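Local coordinates for protein putative short-chain dehydrogenase/reductase (Burkholderia xenovorans, PDB 5K9Z) that probably works as an NAD(P)-dependent oxidoreductase on CH-OH groups, as expected of a short-chain dehydrogenase/reductase with a Rossmann-type fold, at residues 17-22 with 41-46; 88-93 with 136-141; 11-16 with 234-239. All coordinates share one frame; numbering follows the deposited sequence.

Contact 1. Residues 17-22 with 41-46; sequences VALVTG and FVVLAD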
ATOM      1  N   VAL C  17     -26.306  -7.119 -18.857  1.00 21.59           N
ATOM      2  CA  VAL C  17     -26.327  -5.771 -19.414  1.00 20.65           C
ATOM      3  C   VAL C  17     -25.224  -4.966 -18.745  1.00 18.58           C
ATOM      4  O   VAL C  17     -25.210  -4.815 -17.515  1.00 19.48           O
ATOM      5  CB  VAL C  17     -27.690  -5.098 -19.213  1.00 22.42           C
ATOM      6  CG1 VAL C  17     -27.666  -3.697 -19.811  1.00 21.93           C
ATOM      7  CG2 VAL C  17     -28.799  -5.961 -19.825  1.00 25.38           C
ATOM      8  N   ALA C  18     -24.293  -4.464 -19.546  1.00 18.73           N
ATOM      9  CA  ALA C  18     -23.183  -3.665 -19.047  1.00 19.67           C
ATOM     10  C   ALA C  18     -23.242  -2.269 -19.652  1.00 23.17           C
ATOM     11  O   ALA C  18     -23.583  -2.103 -20.828  1.00 24.79           O
ATOM     12  CB  ALA C  18     -21.834  -4.305 -19.380  1.00 20.03           C
ATOM     13  N   LEU C  19     -22.904  -1.272 -18.838  1.00 19.94           N
ATOM     14  CA  LEU C  19     -22.708   0.099 -19.296  1.00 18.42           C
ATOM     15  C   LEU C  19     -21.245   0.438 -19.062  1.00 16.03           C
ATOM     16  O   LEU C  19     -20.772   0.368 -17.923  1.00 17.46           O
ATOM     17  CB  LEU C  19     -23.613   1.072 -18.533  1.00 16.86           C
ATOM     18  CG  LEU C  19     -23.448   2.588 -18.687  1.00 19.40           C
ATOM     19  CD1 LEU C  19     -23.533   2.992 -20.129  1.00 24.51           C
ATOM     20  CD2 LEU C  19     -24.558   3.302 -17.901  1.00 20.02           C
ATOM     21  N   VAL C  20     -20.538   0.821 -20.120  1.00 18.75           N
ATOM     22  CA  VAL C  20     -19.111   1.117 -20.047  1.00 18.93           C
ATOM     23  C   VAL C  20     -18.888   2.567 -20.456  1.00 17.22           C
ATOM     24  O   VAL C  20     -19.177   2.939 -21.598  1.00 18.24           O
ATOM     25  CB  VAL C  20     -18.299   0.168 -20.943  1.00 24.00           C
ATOM     26  CG1 VAL C  20     -16.802   0.492 -20.884  1.00 13.00           C
ATOM     27  CG2 VAL C  20     -18.577  -1.287 -20.553  1.00 21.59           C
ATOM     28  N   THR C  21     -18.349   3.379 -19.552  1.00 14.76           N
ATOM     29  CA  THR C  21     -18.020   4.735 -19.947  1.00 15.95           C
ATOM     30  C   THR C  21     -16.592   4.807 -20.517  1.00 19.28           C
ATOM     31  O   THR C  21     -15.767   3.903 -20.339  1.00 16.40           O
ATOM     32  CB  THR C  21     -18.197   5.728 -18.789  1.00 21.84           C
ATOM     33  OG1 THR C  21     -17.208   5.506 -17.793  1.00 17.65           O
ATOM     34  CG2 THR C  21     -19.588   5.602 -18.155  1.00 21.92           C
ATOM     35  N   GLY C  22     -16.322   5.899 -21.228  1.00 22.41           N
ATOM     36  CA  GLY C  22     -15.086   6.012 -21.990  1.00 20.63           C
ATOM     37  C   GLY C  22     -14.888   4.886 -22.972  1.00 16.76           C
ATOM     38  O   GLY C  22     -13.746   4.481 -23.224  1.00 19.75           O
ATOM     39  N   PHE C  41     -24.966  -7.633 -23.334  1.00 23.21           N
ATOM     40  CA  PHE C  41     -25.493  -6.454 -24.023  1.00 21.70           C
ATOM     41  C   PHE C  41     -24.783  -5.218 -23.498  1.00 22.64           C
ATOM     42  O   PHE C  41     -24.875  -4.917 -22.306  1.00 30.93           O
ATOM     43  CB  PHE C  41     -26.998  -6.301 -23.790  1.00 23.47           C
ATOM     44  CG  PHE C  41     -27.818  -7.429 -24.312  1.00 35.59           C
ATOM     45  CD1 PHE C  41     -28.220  -7.446 -25.642  1.00 38.99           C
ATOM     46  CD2 PHE C  41     -28.229  -8.448 -23.476  1.00 36.61           C
ATOM     47  CE1 PHE C  41     -28.994  -8.471 -26.135  1.00 42.08           C
ATOM     48  CE2 PHE C  41     -29.003  -9.483 -23.965  1.00 42.19           C
ATOM     49  CZ  PHE C  41     -29.382  -9.499 -25.297  1.00 44.60           C
ATOM     50  N   VAL C  42     -24.100  -4.487 -24.376  1.00 18.68           N
ATOM     51  CA  VAL C  42     -23.221  -3.402 -23.955  1.00 18.21           C
ATOM     52  C   VAL C  42     -23.791  -2.072 -24.428  1.00 22.79           C
ATOM     53  O   VAL C  42     -24.114  -1.904 -25.611  1.00 24.18           O
ATOM     54  CB  VAL C  42     -21.787  -3.595 -24.475  1.00 20.75           C
ATOM     55  CG1 VAL C  42     -20.900  -2.447 -24.000  1.00 18.41           C
ATOM     56  CG2 VAL C  42     -21.222  -4.970 -24.023  1.00 18.55           C
ATOM     57  N   VAL C  43     -23.902  -1.130 -23.506  1.00 20.91           N
ATOM     58  CA  VAL C  43     -24.169   0.261 -23.831  1.00 21.02           C
ATOM     59  C   VAL C  43     -22.835   0.981 -23.726  1.00 25.83           C
ATOM     60  O   VAL C  43     -22.203   0.974 -22.661  1.00 20.07           O
ATOM     61  CB  VAL C  43     -25.217   0.880 -22.895  1.00 22.05           C
ATOM     62  CG1 VAL C  43     -25.361   2.379 -23.182  1.00 19.81           C
ATOM     63  CG2 VAL C  43     -26.577   0.181 -23.058  1.00 22.55           C
ATOM     64  N   LEU C  44     -22.391   1.556 -24.841  1.00 21.13           N
ATOM     65  CA  LEU C  44     -21.120   2.267 -24.914  1.00 16.56           C
ATOM     66  C   LEU C  44     -21.338   3.749 -24.647  1.00 21.49           C
ATOM     67  O   LEU C  44     -22.031   4.427 -25.413  1.00 22.67           O
ATOM     68  CB  LEU C  44     -20.491   2.071 -26.290  1.00 18.93           C
ATOM     69  CG  LEU C  44     -19.844   0.718 -26.574  1.00 36.58           C
ATOM     70  CD1 LEU C  44     -20.876  -0.333 -26.880  1.00 39.70           C
ATOM     71  CD2 LEU C  44     -18.928   0.914 -27.745  1.00 43.02           C
ATOM     72  N   ALA C  45     -20.707   4.269 -23.602  1.00 19.28           N
ATOM     73  CA  ALA C  45     -20.871   5.668 -23.236  1.00 20.61           C
ATOM     74  C   ALA C  45     -19.555   6.392 -23.453  1.00 22.12           C
ATOM     75  O   ALA C  45     -18.501   5.917 -23.009  1.00 18.64           O
ATOM     76  CB  ALA C  45     -21.328   5.822 -21.785  1.00 20.74           C
ATOM     77  N   ASP C  46     -19.618   7.524 -24.152  1.00 20.11           N
ATOM     78  CA  ASP C  46     -18.444   8.339 -24.426  1.00 19.74           C
ATOM     79  C   ASP C  46     -18.921   9.649 -25.035  1.00 22.20           C
ATOM     80  O   ASP C  46     -20.090   9.794 -25.405  1.00 22.83           O
ATOM     81  CB  ASP C  46     -17.472   7.614 -25.366  1.00 20.09           C
ATOM     82  CG  ASP C  46     -16.015   8.008 -25.131  1.00 20.59           C
ATOM     83  OD1 ASP C  46     -15.743   9.203 -24.940  1.00 29.32           O
ATOM     84  OD2 ASP C  46     -15.141   7.121 -25.129  1.00 25.58           O
TER
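Ala-18 and Val-20 carry the backbone pairing with Phe-41, Val-43 and Ala-45, in the staggered pattern that defines parallel strands. Ala-18 N donates to Phe-41 O at 2.9 Å and Ala-18 O accepts from Val-43 N. Two residues on, Val-20 N donates to Val-43 O at 3.0 Å, while Val-20 O accepts from Ala-45 N. All four bonds are straight, with N-H...O angles of at least 162°. CA-H...O contacts lie between them, as from Val-17 CA to Phe-41 O (3.3 Å). The axes of the two short strands approach to 4.7 Å and diverge by 20°.

The apolar contacts fall on both faces. Leu-19 has CG anti to the backbone N (chi1 171°), and its CD1 comes across to Val-43 CG1 at 3.6 Å and to Ala-45 CB at 4.0 Å. On the other face Val-20 CG2 meets Val-42 CG1 more distantly, at 4.3 Å.

The polar end is different: the Asp-46 carboxylate, with CG anti to the backbone N, reaches across so that OD2 lies 3.1 Å from Gly-22 C, and OD2 accepts a hydrogen bond from Ala-24 N. Gly-22 has positive phi, which by itself favours glycine. An acidic residue at the C-terminal end of the second strand is, in NAD-dependent relatives, commonly the one that meets the adenine ribose, so Asp-46 is consistent with that role.

This is a Rossmann beta-alpha-beta unit. Helix 26-37 packs on Ala-18, Val-42 and Leu-44, helix 72-86 on Val-17, Leu-19 and Val-43, and strand 91-94 flanks strand 17-21 on the side away from 41-46.

Contact 2. Residues 88-93 with 136-141; sequences RLDCMV and VKQGSG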
ATOM      1  N   ARG C  88     -32.733  -3.872 -17.478  1.00 22.87           N
ATOM      2  CA  ARG C  88     -31.926  -4.089 -16.284  1.00 23.76           C
ATOM      3  C   ARG C  88     -30.533  -3.543 -16.548  1.00 21.33           C
ATOM      4  O   ARG C  88     -30.164  -3.267 -17.688  1.00 23.70           O
ATOM      5  CB  ARG C  88     -31.871  -5.580 -15.910  1.00 24.41           C
ATOM      6  CG  ARG C  88     -31.254  -6.445 -17.000  1.00 26.26           C
ATOM      7  CD  ARG C  88     -31.305  -7.933 -16.684  1.00 31.90           C
ATOM      8  NE  ARG C  88     -30.598  -8.286 -15.448  1.00 39.01           N
ATOM      9  CZ  ARG C  88     -31.199  -8.584 -14.298  1.00 39.88           C
ATOM     10  NH1 ARG C  88     -32.523  -8.582 -14.222  1.00 44.30           N
ATOM     11  NH2 ARG C  88     -30.483  -8.890 -13.227  1.00 36.41           N
ATOM     12  N   LEU C  89     -29.759  -3.395 -15.470  1.00 21.13           N
ATOM     13  CA  LEU C  89     -28.334  -3.081 -15.540  1.00 19.92           C
ATOM     14  C   LEU C  89     -27.585  -4.015 -14.594  1.00 21.40           C
ATOM     15  O   LEU C  89     -27.856  -4.028 -13.389  1.00 21.35           O
ATOM     16  CB  LEU C  89     -28.057  -1.628 -15.165  1.00 19.68           C
ATOM     17  CG  LEU C  89     -26.589  -1.215 -15.246  1.00 21.44           C
ATOM     18  CD1 LEU C  89     -26.058  -1.354 -16.676  1.00 21.76           C
ATOM     19  CD2 LEU C  89     -26.416   0.205 -14.735  1.00 21.66           C
ATOM     20  N   ASP C  90     -26.671  -4.814 -15.138  1.00 17.71           N
ATOM     21  CA  ASP C  90     -25.953  -5.786 -14.321  1.00 17.67           C
ATOM     22  C   ASP C  90     -24.552  -5.345 -13.952  1.00 25.79           C
ATOM     23  O   ASP C  90     -24.053  -5.723 -12.889  1.00 16.97           O
ATOM     24  CB  ASP C  90     -25.875  -7.120 -15.050  1.00 20.22           C
ATOM     25  CG  ASP C  90     -27.236  -7.713 -15.279  1.00 28.98           C
ATOM     26  OD1 ASP C  90     -27.884  -8.058 -14.273  1.00 32.60           O
ATOM     27  OD2 ASP C  90     -27.649  -7.845 -16.450  1.00 27.69           O
ATOM     28  N   CYS C  91     -23.901  -4.567 -14.810  1.00 22.96           N
ATOM     29  CA  CYS C  91     -22.517  -4.193 -14.592  1.00 20.14           C
ATOM     30  C   CYS C  91     -22.322  -2.757 -15.047  1.00 19.44           C
ATOM     31  O   CYS C  91     -22.759  -2.386 -16.139  1.00 18.49           O
ATOM     32  CB  CYS C  91     -21.563  -5.133 -15.343  1.00 17.37           C
ATOM     33  SG  CYS C  91     -19.829  -4.672 -15.129  1.00 23.21           S
ATOM     34  N   MET C  92     -21.714  -1.943 -14.192  1.00 15.53           N
ATOM     35  CA  MET C  92     -21.361  -0.566 -14.515  1.00 15.22           C
ATOM     36  C   MET C  92     -19.843  -0.435 -14.496  1.00 18.29           C
ATOM     37  O   MET C  92     -19.206  -0.848 -13.525  1.00 19.63           O
ATOM     38  CB  MET C  92     -21.972   0.400 -13.508  1.00 17.86           C
ATOM     39  CG  MET C  92     -21.543   1.845 -13.707  1.00 16.60           C
ATOM     40  SD  MET C  92     -22.388   2.583 -15.106  1.00 23.08           S
ATOM     41  CE  MET C  92     -21.871   4.299 -14.988  1.00 23.26           C
ATOM     42  N   VAL C  93     -19.261   0.154 -15.538  1.00 16.98           N
ATOM     43  CA  VAL C  93     -17.812   0.359 -15.591  1.00 14.58           C
ATOM     44  C   VAL C  93     -17.539   1.858 -15.677  1.00 14.35           C
ATOM     45  O   VAL C  93     -17.784   2.488 -16.712  1.00 15.17           O
ATOM     46  CB  VAL C  93     -17.163  -0.396 -16.757  1.00 19.02           C
ATOM     47  CG1 VAL C  93     -15.649  -0.165 -16.757  1.00 15.56           C
ATOM     48  CG2 VAL C  93     -17.434  -1.888 -16.635  1.00 17.75           C
ATOM     49  N   VAL C 136     -29.939  -1.799  -6.735  1.00 21.74           N
ATOM     50  CA  VAL C 136     -30.519  -2.225  -5.461  1.00 26.72           C
ATOM     51  C   VAL C 136     -31.939  -2.728  -5.670  1.00 29.01           C
ATOM     52  O   VAL C 136     -32.411  -3.583  -4.914  1.00 29.38           O
ATOM     53  CB  VAL C 136     -30.469  -1.115  -4.383  1.00 25.03           C
ATOM     54  CG1 VAL C 136     -29.021  -0.728  -4.080  1.00 20.85           C
ATOM     55  CG2 VAL C 136     -31.288   0.089  -4.788  1.00 29.60           C
ATOM     56  N   LYS C 137     -32.625  -2.248  -6.710  1.00 29.75           N
ATOM     57  CA  LYS C 137     -33.943  -2.794  -7.034  1.00 40.49           C
ATOM     58  C   LYS C 137     -33.843  -4.242  -7.504  1.00 44.09           C
ATOM     59  O   LYS C 137     -34.684  -5.075  -7.145  1.00 45.59           O
ATOM     60  CB  LYS C 137     -34.624  -1.941  -8.103  1.00 44.80           C
ATOM     61  CG  LYS C 137     -34.980  -0.522  -7.672  1.00 51.79           C
ATOM     62  CD  LYS C 137     -35.657   0.239  -8.810  1.00 55.76           C
ATOM     63  CE  LYS C 137     -35.999   1.673  -8.427  1.00 57.05           C
ATOM     64  NZ  LYS C 137     -37.207   1.737  -7.561  1.00 60.41           N
ATOM     65  N   GLN C 138     -32.824  -4.558  -8.310  1.00 40.74           N
ATOM     66  CA  GLN C 138     -32.597  -5.933  -8.760  1.00 37.79           C
ATOM     67  C   GLN C 138     -32.195  -6.862  -7.617  1.00 33.94           C
ATOM     68  O   GLN C 138     -32.433  -8.072  -7.691  1.00 29.96           O
ATOM     69  CB  GLN C 138     -31.499  -5.959  -9.837  1.00 35.43           C
ATOM     70  CG  GLN C 138     -31.914  -5.390 -11.189  1.00 34.60           C
ATOM     71  CD  GLN C 138     -30.738  -4.862 -12.011  1.00 40.89           C
ATOM     72  OE1 GLN C 138     -30.940  -4.101 -12.967  1.00 48.54           O
ATOM     73  NE2 GLN C 138     -29.505  -5.254 -11.640  1.00 28.26           N
ATOM     74  N   GLY C 139     -31.538  -6.334  -6.585  1.00 29.62           N
ATOM     75  CA  GLY C 139     -30.894  -7.191  -5.612  1.00 23.25           C
ATOM     76  C   GLY C 139     -29.608  -7.812  -6.108  1.00 23.65           C
ATOM     77  O   GLY C 139     -29.162  -8.817  -5.552  1.00 21.55           O
ATOM     78  N   SER C 140     -29.005  -7.258  -7.161  1.00 20.79           N
ATOM     79  CA  SER C 140     -27.757  -7.788  -7.697  1.00 21.77           C
ATOM     80  C   SER C 140     -27.153  -6.744  -8.623  1.00 19.26           C
ATOM     81  O   SER C 140     -27.841  -5.835  -9.098  1.00 22.48           O
ATOM     82  CB  SER C 140     -27.956  -9.098  -8.468  1.00 22.44           C
ATOM     83  OG  SER C 140     -28.686  -8.842  -9.661  1.00 26.74           O
ATOM     84  N   GLY C 141     -25.874  -6.895  -8.879  1.00 20.46           N
ATOM     85  CA  GLY C 141     -25.178  -5.995  -9.777  1.00 24.36           C
ATOM     86  C   GLY C 141     -23.750  -5.788  -9.327  1.00 23.01           C
ATOM     87  O   GLY C 141     -23.380  -6.026  -8.178  1.00 16.85           O
TER
HETATM   88  O   HOH W   1     -31.553 -10.036 -10.158  1.00 48.82           O
HETATM   89  O   HOH W   2     -27.183  -8.033 -11.517  1.00 27.74           O
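The amide of Gln-138 closes on the backbone of Leu-89 with both of its polar atoms. Leu-89 N donates to Gln-138 OE1 at 2.9 Å in a nearly straight bond (168°). Gln-138 NE2 returns a bond to Leu-89 O at 2.7 Å, the acceptor lying in the amide plane while the nitrogen stands well above the carbonyl plane. One flat side chain thus satisfies the N-H and the C=O of a single residue, which fixes the rotation of the amide. NE2 also makes a weak bond to Ser-140 O.

Next outward is Arg-88, whose guanidinium lies over the amide with the planes 23° apart and Gln-138 CD 4.2 Å above it, offset toward the rim. Arg-88 grips the Asp-90 carboxylate side-on with its NE and NH2, Arg-88 NH2 lying 2.9 Å from Asp-90 OD1 in a salt bridge, which holds the guanidinium in place. Asp-90 OD2 has a second partner in Val-17 N. On the backbone, Gly-141 CA makes a CA-H...O contact with Asp-90 O at 3.3 Å. Farther out, a water donates to Asp-90 OD1 at 2.8 Å, and another links Gln-138 O with Ser-140 OG.

Between the end of helix 110-138 and the loop leading into strand 91-94, the adhesion is therefore chiefly polar. The opposed charges of Arg-88 and Asp-90 probably offset each other in part, and with the N-H groups around it Asp-90 probably stays ionised.

Contact 3. Residues 11-16 with 234-239; sequences ERLKDR and YLASDD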
ATOM      1  N   GLU C  11     -18.438 -17.442 -22.318  1.00 57.83           N
ATOM      2  CA  GLU C  11     -19.612 -16.569 -22.212  1.00 51.44           C
ATOM      3  C   GLU C  11     -19.954 -16.368 -20.733  1.00 43.12           C
ATOM      4  O   GLU C  11     -21.006 -16.793 -20.258  1.00 43.70           O
ATOM      5  CB  GLU C  11     -20.803 -17.143 -22.983  1.00 59.11           C
ATOM      6  CG  GLU C  11     -20.944 -16.639 -24.412  1.00 61.53           C
ATOM      7  CD  GLU C  11     -22.177 -17.200 -25.110  1.00 68.32           C
ATOM      8  OE1 GLU C  11     -22.589 -18.339 -24.788  1.00 71.79           O
ATOM      9  OE2 GLU C  11     -22.736 -16.498 -25.981  1.00 68.58           O
ATOM     10  N   ARG C  12     -19.066 -15.690 -20.006  1.00 31.77           N
ATOM     11  CA  ARG C  12     -19.251 -15.478 -18.574  1.00 30.92           C
ATOM     12  C   ARG C  12     -20.264 -14.389 -18.247  1.00 28.77           C
ATOM     13  O   ARG C  12     -20.627 -14.239 -17.076  1.00 32.82           O
ATOM     14  CB  ARG C  12     -17.909 -15.146 -17.917  1.00 31.48           C
ATOM     15  CG  ARG C  12     -17.010 -16.369 -17.730  1.00 37.64           C
ATOM     16  CD  ARG C  12     -15.655 -15.967 -17.180  1.00 39.83           C
ATOM     17  NE  ARG C  12     -14.935 -15.137 -18.139  1.00 40.01           N
ATOM     18  CZ  ARG C  12     -13.784 -14.520 -17.882  1.00 41.56           C
ATOM     19  NH1 ARG C  12     -13.217 -14.636 -16.687  1.00 34.47           N
ATOM     20  NH2 ARG C  12     -13.198 -13.785 -18.823  1.00 40.77           N
ATOM     21  N   LEU C  13     -20.703 -13.609 -19.229  1.00 29.73           N
ATOM     22  CA  LEU C  13     -21.654 -12.527 -19.004  1.00 31.23           C
ATOM     23  C   LEU C  13     -22.861 -12.673 -19.921  1.00 28.33           C
ATOM     24  O   LEU C  13     -23.407 -11.684 -20.419  1.00 27.58           O
ATOM     25  CB  LEU C  13     -20.989 -11.166 -19.200  1.00 26.89           C
ATOM     26  CG  LEU C  13     -19.728 -10.927 -18.368  1.00 29.01           C
ATOM     27  CD1 LEU C  13     -19.088  -9.618 -18.792  1.00 26.89           C
ATOM     28  CD2 LEU C  13     -20.042 -10.925 -16.879  1.00 24.69           C
ATOM     29  N   LYS C  14     -23.286 -13.916 -20.153  1.00 29.28           N
ATOM     30  CA  LYS C  14     -24.352 -14.211 -21.100  1.00 36.18           C
ATOM     31  C   LYS C  14     -25.642 -13.484 -20.719  1.00 34.26           C
ATOM     32  O   LYS C  14     -26.191 -13.698 -19.634  1.00 31.61           O
ATOM     33  CB  LYS C  14     -24.572 -15.726 -21.161  1.00 35.56           C
ATOM     34  CG  LYS C  14     -25.607 -16.173 -22.172  1.00 46.87           C
ATOM     35  CD  LYS C  14     -25.344 -15.553 -23.541  1.00 53.39           C
ATOM     36  CE  LYS C  14     -26.411 -15.969 -24.553  1.00 60.61           C
ATOM     37  NZ  LYS C  14     -26.356 -15.128 -25.782  1.00 59.59           N
ATOM     38  N   ASP C  15     -26.120 -12.626 -21.624  1.00 32.57           N
ATOM     39  CA  ASP C  15     -27.341 -11.829 -21.487  1.00 34.39           C
ATOM     40  C   ASP C  15     -27.290 -10.838 -20.333  1.00 29.63           C
ATOM     41  O   ASP C  15     -28.331 -10.281 -19.960  1.00 35.73           O
ATOM     42  CB  ASP C  15     -28.595 -12.704 -21.340  1.00 38.98           C
ATOM     43  CG  ASP C  15     -28.859 -13.551 -22.561  1.00 46.13           C
ATOM     44  OD1 ASP C  15     -28.423 -13.160 -23.667  1.00 49.60           O
ATOM     45  OD2 ASP C  15     -29.521 -14.595 -22.419  1.00 54.41           O
ATOM     46  N   ARG C  16     -26.118 -10.592 -19.763  1.00 25.83           N
ATOM     47  CA  ARG C  16     -25.959  -9.517 -18.801  1.00 23.77           C
ATOM     48  C   ARG C  16     -25.924  -8.185 -19.550  1.00 29.35           C
ATOM     49  O   ARG C  16     -25.563  -8.122 -20.726  1.00 24.86           O
ATOM     50  CB  ARG C  16     -24.673  -9.700 -17.987  1.00 22.37           C
ATOM     51  CG  ARG C  16     -24.505 -11.083 -17.320  1.00 26.78           C
ATOM     52  CD  ARG C  16     -25.007 -11.140 -15.881  1.00 37.28           C
ATOM     53  NE  ARG C  16     -24.962 -12.509 -15.353  1.00 41.26           N
ATOM     54  CZ  ARG C  16     -24.026 -13.002 -14.537  1.00 42.34           C
ATOM     55  NH1 ARG C  16     -24.108 -14.265 -14.148  1.00 44.62           N
ATOM     56  NH2 ARG C  16     -23.029 -12.249 -14.090  1.00 38.65           N
ATOM     57  N   TYR C 234     -13.329 -10.606 -15.177  1.00 18.45           N
ATOM     58  CA  TYR C 234     -13.184 -11.451 -13.989  1.00 21.33           C
ATOM     59  C   TYR C 234     -13.999 -10.896 -12.816  1.00 21.18           C
ATOM     60  O   TYR C 234     -14.791 -11.619 -12.194  1.00 14.80           O
ATOM     61  CB  TYR C 234     -11.719 -11.601 -13.583  1.00 13.50           C
ATOM     62  CG  TYR C 234     -11.587 -12.227 -12.208  1.00 14.54           C
ATOM     63  CD1 TYR C 234     -11.911 -13.566 -11.993  1.00 15.70           C
ATOM     64  CD2 TYR C 234     -11.186 -11.466 -11.116  1.00 16.64           C
ATOM     65  CE1 TYR C 234     -11.815 -14.138 -10.722  1.00 16.55           C
ATOM     66  CE2 TYR C 234     -11.097 -12.016  -9.848  1.00 16.01           C
ATOM     67  CZ  TYR C 234     -11.401 -13.348  -9.658  1.00 16.85           C
ATOM     68  OH  TYR C 234     -11.308 -13.878  -8.390  1.00 17.94           O
ATOM     69  N   LEU C 235     -13.834  -9.604 -12.517  1.00 17.86           N
ATOM     70  CA  LEU C 235     -14.542  -9.032 -11.375  1.00 19.24           C
ATOM     71  C   LEU C 235     -16.057  -9.037 -11.569  1.00 21.39           C
ATOM     72  O   LEU C 235     -16.800  -9.132 -10.581  1.00 18.85           O
ATOM     73  CB  LEU C 235     -14.047  -7.615 -11.082  1.00 19.53           C
ATOM     74  CG  LEU C 235     -12.650  -7.472 -10.470  1.00 18.78           C
ATOM     75  CD1 LEU C 235     -12.262  -6.015 -10.334  1.00 15.62           C
ATOM     76  CD2 LEU C 235     -12.564  -8.171  -9.122  1.00 15.20           C
ATOM     77  N   ALA C 236     -16.541  -8.935 -12.814  1.00 21.02           N
ATOM     78  CA  ALA C 236     -17.987  -8.957 -13.047  1.00 21.42           C
ATOM     79  C   ALA C 236     -18.561 -10.369 -13.071  1.00 24.14           C
ATOM     80  O   ALA C 236     -19.784 -10.534 -12.949  1.00 20.16           O
ATOM     81  CB  ALA C 236     -18.340  -8.259 -14.357  1.00 18.73           C
ATOM     82  N   SER C 237     -17.716 -11.383 -13.219  1.00 17.80           N
ATOM     83  CA  SER C 237     -18.188 -12.741 -13.413  1.00 22.98           C
ATOM     84  C   SER C 237     -18.665 -13.332 -12.089  1.00 21.94           C
ATOM     85  O   SER C 237     -18.355 -12.833 -11.007  1.00 15.96           O
ATOM     86  CB  SER C 237     -17.079 -13.616 -14.010  1.00 21.45           C
ATOM     87  OG  SER C 237     -16.063 -13.890 -13.050  1.00 22.32           O
ATOM     88  N   ASP C 238     -19.447 -14.407 -12.186  1.00 21.59           N
ATOM     89  CA  ASP C 238     -19.895 -15.081 -10.975  1.00 26.60           C
ATOM     90  C   ASP C 238     -18.737 -15.667 -10.164  1.00 27.07           C
ATOM     91  O   ASP C 238     -18.900 -15.864  -8.956  1.00 22.84           O
ATOM     92  CB  ASP C 238     -20.897 -16.184 -11.324  1.00 33.77           C
ATOM     93  CG  ASP C 238     -22.228 -15.632 -11.823  1.00 43.39           C
ATOM     94  OD1 ASP C 238     -22.567 -14.474 -11.491  1.00 36.61           O
ATOM     95  OD2 ASP C 238     -22.926 -16.360 -12.565  1.00 47.91           O
ATOM     96  N   ASP C 239     -17.582 -15.955 -10.788  1.00 19.97           N
ATOM     97  CA  ASP C 239     -16.410 -16.405 -10.024  1.00 21.96           C
ATOM     98  C   ASP C 239     -16.022 -15.414  -8.931  1.00 22.51           C
ATOM     99  O   ASP C 239     -15.413 -15.800  -7.923  1.00 19.96           O
ATOM    100  CB  ASP C 239     -15.186 -16.613 -10.933  1.00 23.26           C
ATOM    101  CG  ASP C 239     -15.259 -17.880 -11.779  1.00 28.53           C
ATOM    102  OD1 ASP C 239     -16.038 -18.802 -11.445  1.00 29.02           O
ATOM    103  OD2 ASP C 239     -14.498 -17.950 -12.779  1.00 32.29           O
TER
HETATM  104  O   HOH W   3     -14.241 -15.549 -14.274  1.00 23.23           O
HETATM  105  O   HOH W   4     -20.364 -15.485 -14.662  1.00 32.92           O
HETATM  106  O   HOH W   5     -22.087  -9.576 -13.942  0.51 11.92           O
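Arg-16 reaches Asp-238 with NH1 alone, which sits 2.9 Å from OD2 in a salt bridge and makes a weaker bond to OD1. OD2 lies in the guanidinium plane, yet the carboxylate is turned 38° from that plane, so NH1 approaches OD2 from 31° out of its plane. The bend of Arg-16 at chi2 (-94°) carries the group to this position. Its NH2 turns to a water at 2.8 Å that donates to Ala-236 O.

Leu-13 supplies the apolar part: CD2 rests against Ala-236 CB at 4.0 Å. Beside it Arg-12 lays CD near Ser-237 CB and passes NH1 to a water (2.8 Å), which donates to both Ser-237 OG and Asp-239 OD2. Arg-12 NH2 forms a salt bridge with Glu-38.

Ser-237 OG donates to Tyr-234 O at 2.7 Å, and that carbonyl also accepts from Ser-237 N, closing the C-terminal end of helix 225-236. The two backbones are bridged by a water that donates to Arg-12 O and accepts from Asp-238 N.

Across from this helix end, Leu-13 to Arg-16 form a type II beta turn with Asp-15 at positive phi, the lead-in to the first strand of the Rossmann fold.

Strand 17-21 ties the three contacts together. Contact 1 pairs it with 41-46, and contact 2 lies on its other side, where Val-17 O is 2.8 Å from Asp-90 N and Leu-19 O is 2.8 Å from Val-93 N. Contact 3 precedes that strand, and its Arg-16 O lies 2.7 Å from Phe-41 N, a probable hydrogen bond that extends the pairing of contact 1. Contacts 2 and 3 meet where Asp-90 OD2 packs against Arg-16 CA and Cys-91 SG against Ala-236 CB. Their centres are about 13 Å apart; those of contacts 1 and 3, about 15 Å. In sequence, contact 3 encloses the other two. Gly-22 and Asp-46 of contact 1 mark the probable dinucleotide-binding end of the sheet.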